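PDB 3PU6: uncharacterized protein from Wolinella succinogenes, which is of unknown function but probably acts as a hydrogenase maturation protease, an endopeptidase that activates a hydrogenase by proteolytic processing. Local coordinates for residues A[48-52]-A[99-103]. Numbering follows the deposited sequence.
Sequences FGKLR and YLRGI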
loop_
_atom_site.group_PDB
_atom_site.type_symbol
_atom_site.label_atom_id
_atom_site.label_comp_id
_atom_site.label_asym_id
_atom_site.label_seq_id
_atom_site.Cartn_x
_atom_site.Cartn_y
_atom_site.Cartn_z
ATOM N N PHE A 48 -1.494 -3.924 13.366
ATOM C CA PHE A 48 -2.384 -5.076 13.378
ATOM C C PHE A 48 -3.508 -4.931 14.384
ATOM O O PHE A 48 -4.608 -5.428 14.170
ATOM C CB PHE A 48 -1.625 -6.360 13.663
ATOM C CG PHE A 48 -0.610 -6.684 12.643
ATOM C CD1 PHE A 48 -0.611 -6.023 11.425
ATOM C CD2 PHE A 48 0.337 -7.666 12.880
ATOM C CE1 PHE A 48 0.322 -6.316 10.479
ATOM C CE2 PHE A 48 1.268 -7.966 11.938
ATOM C CZ PHE A 48 1.263 -7.296 10.730
ATOM N N GLY A 49 -3.223 -4.265 15.491
ATOM C CA GLY A 49 -4.199 -4.156 16.543
ATOM C C GLY A 49 -5.438 -3.476 16.023
ATOM O O GLY A 49 -6.529 -4.039 16.077
ATOM N N LYS A 50 -5.247 -2.260 15.517
ATOM C CA LYS A 50 -6.300 -1.475 14.896
ATOM C C LYS A 50 -7.009 -2.247 13.790
ATOM O O LYS A 50 -8.221 -2.104 13.584
ATOM C CB LYS A 50 -5.711 -0.215 14.276
ATOM C CG LYS A 50 -4.688 0.506 15.109
ATOM C CD LYS A 50 -4.294 1.785 14.401
ATOM C CE LYS A 50 -3.625 2.760 15.352
ATOM N NZ LYS A 50 -3.520 4.134 14.765
ATOM N N LEU A 51 -6.228 -3.032 13.056
ATOM C CA LEU A 51 -6.756 -3.823 11.981
ATOM C C LEU A 51 -7.689 -4.923 12.465
ATOM O O LEU A 51 -8.771 -5.084 11.920
ATOM C CB LEU A 51 -5.628 -4.402 11.133
ATOM C CG LEU A 51 -4.959 -3.413 10.171
ATOM C CD1 LEU A 51 -3.771 -4.065 9.456
ATOM C CD2 LEU A 51 -5.967 -2.840 9.172
ATOM N N ARG A 52 -7.280 -5.697 13.464
ATOM C CA ARG A 52 -8.165 -6.733 13.978
ATOM C C ARG A 52 -9.459 -6.070 14.415
ATOM O O ARG A 52 -10.560 -6.559 14.157
ATOM C CB ARG A 52 -7.561 -7.431 15.187
ATOM C CG ARG A 52 -6.268 -8.189 14.945
ATOM C CD ARG A 52 -5.634 -8.636 16.282
ATOM N NE ARG A 52 -4.214 -8.966 16.115
ATOM C CZ ARG A 52 -3.215 -8.416 16.806
ATOM N NH1 ARG A 52 -3.488 -7.514 17.745
ATOM N NH2 ARG A 52 -1.946 -8.778 16.578
ATOM N N TYR A 99 -0.566 -12.461 7.100
ATOM C CA TYR A 99 -1.277 -12.085 8.294
ATOM C C TYR A 99 -2.567 -11.390 7.896
ATOM O O TYR A 99 -3.638 -11.697 8.421
ATOM C CB TYR A 99 -0.455 -11.158 9.171
ATOM C CG TYR A 99 -1.281 -10.668 10.318
ATOM C CD1 TYR A 99 -1.753 -9.360 10.350
ATOM C CD2 TYR A 99 -1.652 -11.534 11.350
ATOM C CE1 TYR A 99 -2.550 -8.908 11.408
ATOM C CE2 TYR A 99 -2.443 -11.097 12.412
ATOM C CZ TYR A 99 -2.891 -9.782 12.431
ATOM O OH TYR A 99 -3.681 -9.336 13.465
ATOM N N LEU A 100 -2.450 -10.450 6.961
ATOM C CA LEU A 100 -3.592 -9.655 6.526
ATOM C C LEU A 100 -4.688 -10.530 5.919
ATOM O O LEU A 100 -5.872 -10.328 6.188
ATOM C CB LEU A 100 -3.152 -8.585 5.532
ATOM C CG LEU A 100 -2.033 -7.662 6.006
ATOM C CD1 LEU A 100 -1.546 -6.804 4.853
ATOM C CD2 LEU A 100 -2.476 -6.806 7.192
ATOM N N ARG A 101 -4.285 -11.510 5.118
ATOM C CA ARG A 101 -5.230 -12.425 4.507
ATOM C C ARG A 101 -6.025 -13.136 5.579
ATOM O O ARG A 101 -7.142 -13.591 5.335
ATOM C CB ARG A 101 -4.516 -13.465 3.656
ATOM C CG ARG A 101 -3.744 -12.911 2.499
ATOM C CD ARG A 101 -2.923 -14.022 1.829
ATOM N NE ARG A 101 -3.641 -14.743 0.782
ATOM C CZ ARG A 101 -4.234 -15.922 0.941
ATOM N NH1 ARG A 101 -4.210 -16.532 2.115
ATOM N NH2 ARG A 101 -4.858 -16.493 -0.080
ATOM N N GLY A 102 -5.431 -13.247 6.762
ATOM C CA GLY A 102 -6.071 -13.912 7.877
ATOM C C GLY A 102 -7.061 -13.010 8.574
ATOM O O GLY A 102 -8.063 -13.471 9.098
ATOM N N ILE A 103 -6.773 -11.716 8.594
ATOM C CA ILE A 103 -7.741 -10.748 9.072
ATOM C C ILE A 103 -8.863 -10.580 8.046
ATOM O O ILE A 103 -10.033 -10.448 8.404
ATOM C CB ILE A 103 -7.123 -9.348 9.236
ATOM C CG1 ILE A 103 -5.969 -9.324 10.210
ATOM C CG2 ILE A 103 -8.177 -8.328 9.711
ATOM C CD1 ILE A 103 -5.597 -7.897 10.501
#
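Start with the aromatic pair, because it fills the gap at the first turn of 48-52. Phe-48 and Tyr-99 stack face to face, ring centroids 4.0 Å apart and planes inclined by 28°, each ring covering a face of the other. Tyr-99 gives up the most surface of any residue here, 87 Å² of the 298 Å² buried in total.

The aliphatic packing comes next. Leu-51 sits one helical turn on from Phe-48 and packs against two side chains of 99-103: its CD1 is 3.8 Å from CD2 of Leu-100, and its CB is 3.6 Å from CD1 of Ile-103. Leu-100 CD2 also reaches the Phe-48 ring, 4.3 Å from CE1, so the aromatic and aliphatic patches run together.

One polar link closes the exposed side. The CA-to-CB bond of Arg-52 points sideways with respect to 99-103, yet the side chain extends far enough for NE to give a weak hydrogen bond to OH of Tyr-99, 2.7 Å away but bent to 126° at the hydrogen. The tyrosine thus stacks through its ring and accepts through its hydroxyl.

The two helical segments run nearly parallel, at 21°, with axes 10.9 Å apart, a spacing bridged by these large side chains. Below them lies the sheet: Leu-51 rests on Phe-38 of strand 35-41, and Leu-100 on Thr-107 of strand 106-114. Helices 48-54 and 94-103 are therefore neighbours on one face of a mainly parallel sheet, the side-by-side helix packing of one outer layer of a three-layer alpha-beta-alpha sandwich, consistent with the hydrogenase maturation protease family.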